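Local coordinates for protein dihydrodipicolinate synthase (Agrobacterium tumefaciens, PDB 3B4U) that probably catalyses the condensation of pyruvate with aspartate semialdehyde on the lysine biosynthesis route, using a TIM-barrel fold, at residues 29-39 with 214-222; 233-244 with 280-289. All coordinates share one frame; numbering follows the deposited sequence.

Contact 1: 29-39 with 214-222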
loop_
_atom_site.group_PDB
_atom_site.type_symbol
_atom_site.label_atom_id
_atom_site.label_comp_id
_atom_site.label_asym_id
_atom_site.label_seq_id
_atom_site.Cartn_x
_atom_site.Cartn_y
_atom_site.Cartn_z
ATOM N N HIS B 29 0.495 -10.890 -25.451
ATOM C CA HIS B 29 -0.614 -11.392 -24.655
ATOM C C HIS B 29 -1.797 -10.432 -24.703
ATOM O O HIS B 29 -2.936 -10.860 -24.886
ATOM C CB HIS B 29 -0.138 -11.682 -23.231
ATOM C CG HIS B 29 -1.208 -12.174 -22.339
ATOM N ND1 HIS B 29 -1.913 -13.325 -22.592
ATOM C CD2 HIS B 29 -1.676 -11.652 -21.184
ATOM C CE1 HIS B 29 -2.789 -13.482 -21.609
ATOM N NE2 HIS B 29 -2.675 -12.485 -20.739
ATOM N N ALA B 30 -1.539 -9.141 -24.596
ATOM C CA ALA B 30 -2.607 -8.156 -24.736
ATOM C C ALA B 30 -3.288 -8.289 -26.097
ATOM O O ALA B 30 -4.511 -8.276 -26.196
ATOM C CB ALA B 30 -2.059 -6.753 -24.551
ATOM N N ARG B 31 -2.505 -8.399 -27.167
ATOM C CA ARG B 31 -3.077 -8.524 -28.501
ATOM C C ARG B 31 -3.935 -9.775 -28.612
ATOM O O ARG B 31 -4.992 -9.754 -29.244
ATOM C CB ARG B 31 -1.982 -8.590 -29.552
ATOM C CG ARG B 31 -1.276 -7.269 -29.766
ATOM C CD ARG B 31 -2.107 -6.280 -30.552
ATOM N NE ARG B 31 -1.321 -5.110 -30.981
ATOM C CZ ARG B 31 -1.842 -3.988 -31.480
ATOM N NH1 ARG B 31 -1.028 -3.010 -31.815
ATOM N NH2 ARG B 31 -3.142 -3.818 -31.648
ATOM N N ARG B 32 -3.490 -10.869 -28.014
ATOM C CA ARG B 32 -4.263 -12.122 -28.011
ATOM C C ARG B 32 -5.588 -11.922 -27.285
ATOM O O ARG B 32 -6.650 -12.323 -27.774
ATOM C CB ARG B 32 -3.427 -13.237 -27.382
ATOM C CG ARG B 32 -4.227 -14.510 -27.121
ATOM C CD ARG B 32 -3.339 -15.699 -26.744
ATOM N NE ARG B 32 -2.509 -15.371 -25.586
ATOM C CZ ARG B 32 -1.218 -15.616 -25.460
ATOM N NH1 ARG B 32 -0.571 -16.290 -26.391
ATOM N NH2 ARG B 32 -0.569 -15.187 -24.402
ATOM N N CYS B 33 -5.563 -11.315 -26.103
ATOM C CA CYS B 33 -6.786 -11.095 -25.356
ATOM C C CYS B 33 -7.763 -10.178 -26.088
ATOM O O CYS B 33 -8.983 -10.443 -26.116
ATOM C CB CYS B 33 -6.437 -10.510 -23.977
ATOM S SG CYS B 33 -5.657 -11.680 -22.841
ATOM N N LEU B 34 -7.244 -9.128 -26.701
ATOM C CA LEU B 34 -8.066 -8.253 -27.530
ATOM C C LEU B 34 -8.658 -8.994 -28.717
ATOM O O LEU B 34 -9.871 -8.957 -28.945
ATOM C CB LEU B 34 -7.248 -7.038 -27.963
ATOM C CG LEU B 34 -6.847 -6.059 -26.850
ATOM C CD1 LEU B 34 -5.748 -5.131 -27.327
ATOM C CD2 LEU B 34 -8.020 -5.251 -26.322
ATOM N N SER B 35 -7.860 -9.799 -29.391
ATOM C CA SER B 35 -8.345 -10.577 -30.530
ATOM C C SER B 35 -9.412 -11.590 -30.155
ATOM O O SER B 35 -10.318 -11.884 -30.943
ATOM C CB SER B 35 -7.152 -11.304 -31.184
ATOM O OG SER B 35 -7.565 -12.169 -32.245
ATOM N N ASN B 36 -9.307 -12.153 -28.964
ATOM C CA ASN B 36 -10.201 -13.205 -28.514
ATOM C C ASN B 36 -11.430 -12.698 -27.791
ATOM O O ASN B 36 -12.199 -13.515 -27.287
ATOM C CB ASN B 36 -9.451 -14.177 -27.620
ATOM C CG ASN B 36 -8.517 -15.073 -28.396
ATOM O OD1 ASN B 36 -8.679 -15.247 -29.620
ATOM N ND2 ASN B 36 -7.515 -15.621 -27.721
ATOM N N GLY B 37 -11.655 -11.385 -27.725
ATOM C CA GLY B 37 -12.911 -10.872 -27.208
ATOM C C GLY B 37 -12.855 -9.788 -26.178
ATOM O O GLY B 37 -13.886 -9.312 -25.767
ATOM N N CYS B 38 -11.676 -9.345 -25.760
ATOM C CA CYS B 38 -11.631 -8.201 -24.872
ATOM C C CYS B 38 -11.803 -6.922 -25.672
ATOM O O CYS B 38 -11.202 -6.730 -26.737
ATOM C CB CYS B 38 -10.313 -8.132 -24.111
ATOM S SG CYS B 38 -10.099 -9.464 -22.909
ATOM N N ASP B 39 -12.569 -6.016 -25.103
ATOM C CA ASP B 39 -12.702 -4.652 -25.589
ATOM C C ASP B 39 -11.525 -3.761 -25.202
ATOM O O ASP B 39 -11.235 -2.780 -25.857
ATOM C CB ASP B 39 -14.029 -4.065 -25.063
ATOM C CG ASP B 39 -15.204 -4.899 -25.506
ATOM O OD1 ASP B 39 -15.431 -4.960 -26.735
ATOM O OD2 ASP B 39 -15.909 -5.517 -24.697
ATOM N N ALA B 214 -10.366 -13.892 -17.835
ATOM C CA ALA B 214 -10.323 -13.512 -19.231
ATOM C C ALA B 214 -8.906 -13.514 -19.817
ATOM O O ALA B 214 -8.776 -13.428 -21.030
ATOM C CB ALA B 214 -10.971 -12.128 -19.453
ATOM N N ASN B 215 -7.872 -13.668 -18.998
ATOM C CA ASN B 215 -6.523 -13.884 -19.544
ATOM C C ASN B 215 -6.395 -15.239 -20.243
ATOM O O ASN B 215 -5.491 -15.395 -21.059
ATOM C CB ASN B 215 -5.477 -13.845 -18.439
ATOM C CG ASN B 215 -5.162 -12.448 -17.963
ATOM O OD1 ASN B 215 -4.414 -11.721 -18.631
ATOM N ND2 ASN B 215 -5.686 -12.086 -16.818
ATOM N N PHE B 216 -7.274 -16.200 -19.953
ATOM C CA PHE B 216 -7.135 -17.543 -20.503
ATOM C C PHE B 216 -8.425 -18.186 -20.953
ATOM O O PHE B 216 -8.338 -19.245 -21.564
ATOM C CB PHE B 216 -6.323 -18.458 -19.561
ATOM C CG PHE B 216 -6.974 -18.665 -18.239
ATOM C CD1 PHE B 216 -7.899 -19.690 -18.059
ATOM C CD2 PHE B 216 -6.676 -17.874 -17.159
ATOM C CE1 PHE B 216 -8.533 -19.878 -16.864
ATOM C CE2 PHE B 216 -7.319 -18.061 -15.955
ATOM C CZ PHE B 216 -8.253 -19.078 -15.809
ATOM N N LEU B 217 -9.579 -17.580 -20.689
ATOM C CA LEU B 217 -10.891 -18.050 -21.178
ATOM C C LEU B 217 -11.652 -16.826 -21.685
ATOM O O LEU B 217 -12.736 -16.477 -21.196
ATOM C CB LEU B 217 -11.673 -18.815 -20.111
ATOM C CG LEU B 217 -11.183 -20.229 -19.804
ATOM C CD1 LEU B 217 -11.818 -20.710 -18.479
ATOM C CD2 LEU B 217 -11.510 -21.182 -20.946
ATOM N N THR B 218 -11.054 -16.106 -22.619
ATOM C CA THR B 218 -11.597 -14.809 -23.021
ATOM C C THR B 218 -13.021 -14.888 -23.562
ATOM O O THR B 218 -13.892 -14.138 -23.117
ATOM C CB THR B 218 -10.689 -14.121 -24.038
ATOM O OG1 THR B 218 -9.338 -14.089 -23.549
ATOM C CG2 THR B 218 -11.192 -12.716 -24.267
ATOM N N GLN B 219 -13.243 -15.781 -24.534
ATOM C CA GLN B 219 -14.575 -15.891 -25.113
ATOM C C GLN B 219 -15.630 -16.276 -24.089
ATOM O O GLN B 219 -16.749 -15.763 -24.109
ATOM C CB GLN B 219 -14.568 -16.886 -26.273
ATOM C CG GLN B 219 -14.129 -16.269 -27.570
ATOM C CD GLN B 219 -15.201 -15.348 -28.117
ATOM O OE1 GLN B 219 -16.335 -15.787 -28.375
ATOM N NE2 GLN B 219 -14.870 -14.090 -28.337
ATOM N N GLU B 220 -15.268 -17.165 -23.187
ATOM C CA GLU B 220 -16.215 -17.621 -22.186
ATOM C C GLU B 220 -16.613 -16.494 -21.232
ATOM O O GLU B 220 -17.778 -16.310 -20.882
ATOM C CB GLU B 220 -15.647 -18.806 -21.382
ATOM C CG GLU B 220 -15.486 -20.092 -22.187
ATOM C CD GLU B 220 -14.271 -20.176 -23.086
ATOM O OE1 GLU B 220 -13.438 -19.239 -23.133
ATOM O OE2 GLU B 220 -14.164 -21.212 -23.772
ATOM N N VAL B 221 -15.641 -15.697 -20.819
ATOM C CA VAL B 221 -15.938 -14.547 -19.968
ATOM C C VAL B 221 -16.718 -13.491 -20.748
ATOM O O VAL B 221 -17.599 -12.857 -20.188
ATOM C CB VAL B 221 -14.683 -13.974 -19.276
ATOM C CG1 VAL B 221 -15.061 -12.786 -18.413
ATOM C CG2 VAL B 221 -13.988 -15.053 -18.418
ATOM N N ARG B 222 -16.404 -13.284 -22.029
ATOM C CA ARG B 222 -17.158 -12.307 -22.811
ATOM C C ARG B 222 -18.656 -12.612 -22.836
ATOM O O ARG B 222 -19.485 -11.721 -22.735
ATOM C CB ARG B 222 -16.580 -12.201 -24.225
ATOM C CG ARG B 222 -17.235 -11.090 -25.007
ATOM C CD ARG B 222 -16.772 -11.001 -26.462
ATOM N NE ARG B 222 -17.558 -9.984 -27.162
ATOM C CZ ARG B 222 -17.390 -8.675 -27.087
ATOM N NH1 ARG B 222 -16.356 -8.118 -26.431
ATOM N NH2 ARG B 222 -18.284 -7.902 -27.679
HETATM O O HOH W 1 -4.811 -15.782 -23.694
HETATM O O HOH W 2 -7.185 -15.033 -24.914
HETATM O O HOH W 3 -17.667 -5.137 -28.149
#

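Contact 2: 233-244 with 280-289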
loop_
_atom_site.group_PDB
_atom_site.type_symbol
_atom_site.label_atom_id
_atom_site.label_comp_id
_atom_site.label_asym_id
_atom_site.label_seq_id
_atom_site.Cartn_x
_atom_site.Cartn_y
_atom_site.Cartn_z
ATOM N N ARG B 233 -19.462 -23.367 -15.569
ATOM C CA ARG B 233 -18.102 -23.907 -15.570
ATOM C C ARG B 233 -17.098 -22.894 -15.010
ATOM O O ARG B 233 -16.159 -23.250 -14.331
ATOM C CB ARG B 233 -17.658 -24.262 -16.983
ATOM C CG ARG B 233 -18.501 -25.292 -17.715
ATOM C CD ARG B 233 -18.049 -25.422 -19.141
ATOM N NE ARG B 233 -18.233 -24.150 -19.854
ATOM C CZ ARG B 233 -17.743 -23.885 -21.057
ATOM N NH1 ARG B 233 -17.111 -24.810 -21.761
ATOM N NH2 ARG B 233 -17.912 -22.679 -21.567
ATOM N N ILE B 234 -17.287 -21.613 -15.331
ATOM C CA ILE B 234 -16.400 -20.560 -14.858
ATOM C C ILE B 234 -16.547 -20.396 -13.351
ATOM O O ILE B 234 -15.583 -20.257 -12.616
ATOM C CB ILE B 234 -16.722 -19.239 -15.602
ATOM C CG1 ILE B 234 -16.399 -19.373 -17.096
ATOM C CG2 ILE B 234 -15.980 -18.038 -14.975
ATOM C CD1 ILE B 234 -14.920 -19.302 -17.449
ATOM N N VAL B 235 -17.789 -20.417 -12.863
ATOM C CA VAL B 235 -18.050 -20.332 -11.423
ATOM C C VAL B 235 -17.345 -21.476 -10.703
ATOM O O VAL B 235 -16.648 -21.281 -9.703
ATOM C CB VAL B 235 -19.563 -20.325 -11.144
ATOM C CG1 VAL B 235 -19.838 -20.392 -9.623
ATOM C CG2 VAL B 235 -20.201 -19.112 -11.791
ATOM N N ASP B 236 -17.500 -22.679 -11.232
ATOM C CA ASP B 236 -16.859 -23.846 -10.643
ATOM C C ASP B 236 -15.334 -23.745 -10.669
ATOM O O ASP B 236 -14.682 -24.074 -9.702
ATOM C CB ASP B 236 -17.266 -25.129 -11.376
ATOM C CG ASP B 236 -18.680 -25.585 -11.079
ATOM O OD1 ASP B 236 -19.380 -25.051 -10.197
ATOM O OD2 ASP B 236 -19.069 -26.566 -11.756
ATOM N N LEU B 237 -14.775 -23.272 -11.779
ATOM C CA LEU B 237 -13.331 -23.132 -11.853
ATOM C C LEU B 237 -12.824 -22.217 -10.757
ATOM O O LEU B 237 -11.839 -22.524 -10.096
ATOM C CB LEU B 237 -12.910 -22.606 -13.214
ATOM C CG LEU B 237 -11.401 -22.412 -13.382
ATOM C CD1 LEU B 237 -10.695 -23.778 -13.283
ATOM C CD2 LEU B 237 -11.110 -21.723 -14.675
ATOM N N VAL B 238 -13.480 -21.082 -10.583
ATOM C CA VAL B 238 -13.028 -20.122 -9.587
ATOM C C VAL B 238 -13.075 -20.735 -8.183
ATOM O O VAL B 238 -12.161 -20.549 -7.382
ATOM C CB VAL B 238 -13.822 -18.821 -9.701
ATOM C CG1 VAL B 238 -13.537 -17.885 -8.505
ATOM C CG2 VAL B 238 -13.505 -18.151 -11.051
ATOM N N VAL B 239 -14.090 -21.542 -7.875
ATOM C CA VAL B 239 -14.118 -22.217 -6.580
ATOM C C VAL B 239 -12.999 -23.224 -6.458
ATOM O O VAL B 239 -12.332 -23.306 -5.438
ATOM C CB VAL B 239 -15.480 -22.954 -6.312
ATOM C CG1 VAL B 239 -15.405 -23.731 -5.001
ATOM C CG2 VAL B 239 -16.556 -21.946 -6.261
ATOM N N GLU B 240 -12.813 -24.048 -7.473
ATOM C CA GLU B 240 -11.762 -25.079 -7.430
ATOM C C GLU B 240 -10.390 -24.454 -7.216
ATOM O O GLU B 240 -9.516 -25.042 -6.569
ATOM C CB GLU B 240 -11.763 -25.892 -8.723
ATOM C CG GLU B 240 -12.993 -26.716 -8.926
ATOM C CD GLU B 240 -13.078 -27.966 -8.074
ATOM O OE1 GLU B 240 -12.031 -28.463 -7.627
ATOM O OE2 GLU B 240 -14.211 -28.471 -7.888
ATOM N N LEU B 241 -10.193 -23.243 -7.709
ATOM C CA LEU B 241 -8.924 -22.579 -7.569
ATOM C C LEU B 241 -8.745 -21.891 -6.218
ATOM O O LEU B 241 -7.651 -21.404 -5.926
ATOM C CB LEU B 241 -8.678 -21.564 -8.696
ATOM C CG LEU B 241 -8.635 -22.162 -10.125
ATOM C CD1 LEU B 241 -8.532 -21.033 -11.167
ATOM C CD2 LEU B 241 -7.521 -23.201 -10.278
ATOM N N LEU B 242 -9.781 -21.814 -5.377
ATOM C CA LEU B 242 -9.653 -21.126 -4.070
ATOM C C LEU B 242 -8.558 -21.715 -3.205
ATOM O O LEU B 242 -8.109 -21.053 -2.272
ATOM C CB LEU B 242 -10.953 -21.184 -3.260
ATOM C CG LEU B 242 -12.090 -20.338 -3.802
ATOM C CD1 LEU B 242 -13.359 -20.710 -3.096
ATOM C CD2 LEU B 242 -11.806 -18.850 -3.647
ATOM N N LYS B 243 -8.208 -22.969 -3.457
ATOM C CA LYS B 243 -7.171 -23.662 -2.759
ATOM C C LYS B 243 -5.809 -22.979 -2.962
ATOM O O LYS B 243 -4.915 -23.273 -2.197
ATOM C CB LYS B 243 -7.066 -25.133 -3.245
ATOM C CG LYS B 243 -8.169 -26.091 -2.786
ATOM C CD LYS B 243 -7.845 -27.506 -3.253
ATOM C CE LYS B 243 -8.826 -28.540 -2.711
ATOM N NZ LYS B 243 -10.228 -28.237 -3.082
ATOM N N PHE B 244 -5.653 -22.094 -3.974
ATOM C CA PHE B 244 -4.339 -21.588 -4.423
ATOM C C PHE B 244 -4.343 -20.052 -4.448
ATOM O O PHE B 244 -5.387 -19.438 -4.674
ATOM C CB PHE B 244 -4.025 -22.178 -5.815
ATOM C CG PHE B 244 -4.297 -23.661 -5.934
ATOM C CD1 PHE B 244 -3.409 -24.592 -5.399
ATOM C CD2 PHE B 244 -5.424 -24.131 -6.582
ATOM C CE1 PHE B 244 -3.675 -25.960 -5.497
ATOM C CE2 PHE B 244 -5.691 -25.497 -6.678
ATOM C CZ PHE B 244 -4.812 -26.407 -6.139
ATOM N N GLN B 280 -2.544 -29.902 -10.192
ATOM C CA GLN B 280 -3.911 -29.880 -9.662
ATOM C C GLN B 280 -4.741 -28.788 -10.345
ATOM O O GLN B 280 -5.912 -28.996 -10.715
ATOM C CB GLN B 280 -3.887 -29.679 -8.155
ATOM C CG GLN B 280 -3.208 -30.793 -7.366
ATOM C CD GLN B 280 -3.179 -30.519 -5.879
ATOM O OE1 GLN B 280 -4.206 -30.188 -5.284
ATOM N NE2 GLN B 280 -2.004 -30.687 -5.262
ATOM N N ILE B 281 -4.133 -27.625 -10.546
ATOM C CA ILE B 281 -4.821 -26.509 -11.201
ATOM C C ILE B 281 -5.152 -26.838 -12.653
ATOM O O ILE B 281 -6.276 -26.644 -13.119
ATOM C CB ILE B 281 -3.932 -25.286 -11.127
ATOM C CG1 ILE B 281 -3.895 -24.756 -9.695
ATOM C CG2 ILE B 281 -4.414 -24.172 -12.070
ATOM C CD1 ILE B 281 -2.751 -23.756 -9.450
ATOM N N GLU B 282 -4.189 -27.409 -13.350
ATOM C CA GLU B 282 -4.416 -27.806 -14.737
ATOM C C GLU B 282 -5.500 -28.872 -14.822
ATOM O O GLU B 282 -6.336 -28.827 -15.708
ATOM C CB GLU B 282 -3.111 -28.289 -15.376
ATOM C CG GLU B 282 -2.066 -27.168 -15.530
ATOM C CD GLU B 282 -0.672 -27.669 -15.793
ATOM O OE1 GLU B 282 -0.469 -28.884 -15.827
ATOM O OE2 GLU B 282 0.225 -26.820 -15.956
ATOM N N GLY B 283 -5.507 -29.797 -13.880
ATOM C CA GLY B 283 -6.510 -30.855 -13.870
ATOM C C GLY B 283 -7.912 -30.311 -13.649
ATOM O O GLY B 283 -8.871 -30.759 -14.295
ATOM N N ALA B 284 -8.042 -29.357 -12.724
ATOM C CA ALA B 284 -9.330 -28.718 -12.463
ATOM C C ALA B 284 -9.843 -28.003 -13.721
ATOM O O ALA B 284 -11.035 -28.086 -14.065
ATOM C CB ALA B 284 -9.214 -27.773 -11.350
ATOM N N PHE B 285 -8.946 -27.286 -14.398
ATOM C CA PHE B 285 -9.283 -26.638 -15.642
ATOM C C PHE B 285 -9.703 -27.655 -16.697
ATOM O O PHE B 285 -10.726 -27.478 -17.350
ATOM C CB PHE B 285 -8.105 -25.765 -16.104
ATOM C CG PHE B 285 -8.318 -25.140 -17.442
ATOM C CD1 PHE B 285 -8.904 -23.883 -17.570
ATOM C CD2 PHE B 285 -7.964 -25.801 -18.581
ATOM C CE1 PHE B 285 -9.101 -23.331 -18.817
ATOM C CE2 PHE B 285 -8.170 -25.259 -19.829
ATOM C CZ PHE B 285 -8.743 -24.015 -19.947
ATOM N N ASP B 286 -8.894 -28.690 -16.881
ATOM C CA ASP B 286 -9.154 -29.653 -17.932
ATOM C C ASP B 286 -10.500 -30.356 -17.725
ATOM O O ASP B 286 -11.209 -30.626 -18.692
ATOM C CB ASP B 286 -8.059 -30.706 -17.991
ATOM C CG ASP B 286 -6.768 -30.185 -18.556
ATOM O OD1 ASP B 286 -6.715 -29.065 -19.118
ATOM O OD2 ASP B 286 -5.781 -30.956 -18.487
ATOM N N ALA B 287 -10.857 -30.627 -16.478
ATOM C CA ALA B 287 -12.116 -31.325 -16.167
ATOM C C ALA B 287 -13.324 -30.493 -16.582
ATOM O O ALA B 287 -14.390 -31.033 -16.860
ATOM C CB ALA B 287 -12.202 -31.645 -14.718
ATOM N N LEU B 288 -13.171 -29.168 -16.580
ATOM C CA LEU B 288 -14.248 -28.254 -16.927
ATOM C C LEU B 288 -14.257 -27.816 -18.387
ATOM O O LEU B 288 -15.332 -27.618 -18.951
ATOM C CB LEU B 288 -14.184 -27.027 -16.005
ATOM C CG LEU B 288 -14.633 -27.321 -14.573
ATOM C CD1 LEU B 288 -14.133 -26.241 -13.608
ATOM C CD2 LEU B 288 -16.149 -27.468 -14.483
ATOM N N PHE B 289 -13.079 -27.614 -18.987
ATOM C CA PHE B 289 -12.946 -26.939 -20.281
ATOM C C PHE B 289 -12.249 -27.719 -21.381
ATOM O O PHE B 289 -12.213 -27.244 -22.518
ATOM C CB PHE B 289 -12.231 -25.600 -20.114
ATOM C CG PHE B 289 -13.023 -24.622 -19.316
ATOM C CD1 PHE B 289 -14.059 -23.891 -19.880
ATOM C CD2 PHE B 289 -12.779 -24.481 -17.969
ATOM C CE1 PHE B 289 -14.819 -23.033 -19.105
ATOM C CE2 PHE B 289 -13.529 -23.621 -17.207
ATOM C CZ PHE B 289 -14.559 -22.905 -17.773
HETATM O O HOH W 4 -16.623 -27.647 -21.364
#

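Contact 1: 29-39 with 214-222
The imidazole of His29 meets the amide of Asn215 edge to edge, the two planes only 12° apart, while Cys33 SG lies over one ring face of His29, offset toward the rim. His29 NE2 donates to Asn215 OD1 at 2.8 Å, nearly straight and on a lone pair in the carbonyl plane. At the other ring nitrogen, Arg32 NH2 donates to His29 ND1 at 2.9 Å, so bonds on both nitrogens fix the rotation of the ring. Asn215 OD1 also accepts from Thr12 N, and its ND2 reaches Ala10 O, which ties the amide to the end of strand 6-10.

The guanidinium of Arg222 is met at its edge. With CG anti to the backbone N (chi1 -174°) and the chain extended to NE, it carries NH1 to Gly37 O at 2.8 Å. The same NH1 forms a salt bridge with Asp39 OD2 at 3.2 Å, approached from above the carboxylate plane; that oxygen is also held by Leu7 N. A water joins Arg222 NH2 to Asp39 OD1.

Between these polar ends, Thr218 CG2 packs 3.3 Å from Asn36 O and 3.7 Å from Cys38 SG, while Thr218 OG1 turns back to Ala214 O. Gln219 NE2 donates to Asn36 O at 2.9 Å from above the carbonyl plane. Strands 6-10 and 208-211 are neighbours in the parallel sheet, and the contact joins the helix following the former to the segment following the latter, as at the closing seam of a TIM barrel.

Contact 2: 233-244 with 280-289
With CG trans to the backbone N, Leu237 puts its CD1 and CD2 among the residues of helix 280-289, whereas Phe289 has CG anti to the carbonyl carbon (chi1 -66°), which carries its ring across to helix 233-240. The motif is an antiparallel helix pair with knobs-into-holes packing, the axes of 233-240 and 280-289 running at 166° and 9.9 Å apart at closest approach. Leu237 is the knob, seated among Ala284, Phe285, Leu288 and Phe289. Its CD2 comes to the edge of the Phe285 ring, and Leu288 CD1 packs 3.9 Å from Leu237 CB.

At one end of the pair, Phe289 CZ touches Arg233 CB at 3.5 Å and Ile234 CD1 at 3.6 Å. Phe289 CE1 lies over the centre of one face of the Arg233 guanidinium, but the ring and guanidinium planes are steeply inclined, so the two are tilted rather than stacked flat. Arg233 NH2 makes a salt bridge with Asp231, while a water links Arg233 NH1 to Leu288 O.

Farther along, Glu240 CB meets Ala284 CB at 4.1 Å, and Leu241 CD2 packs 3.7 Å from Ile281 CG2. Ile281 and Phe285 also touch Leu253 of helix 246-258, which places the pair in the C-terminal helical region that follows the barrel strands.

At the far end Phe244 has a neighbour on each face: Lys243 CB over the centre of one, Ile281 CG1 over the other, offset toward the rim, with Gln280 OE1 at the edge. The evidence for a CH-pi contact is that Ile281 CG1 stands 3.7 Å from the centroid of the Phe244 ring, 21° off its normal.

How the contacts relate
Contact 1 closes along the chain before contact 2 opens, and their centres lie about 18 Å apart. The bridge between them is direct: Leu217 CD1, just before helix 218-225, packs 3.6 Å from both Ile234 CD1 and Phe289 CZ, and also meets the Phe285 ring. Helices 218-225 and 232-240 follow one another in sequence; the first takes part in contact 1 beside the neighbouring strands 6-10 and 208-211, and the second packs on helix 275-289. Contact 1 lies about 13 Å from the chain centre and contact 2 about 20 Å, consistent with an inner barrel seam and an outer C-terminal helical layer joined through Leu217 and by Glu220 CG against Arg233 NH2.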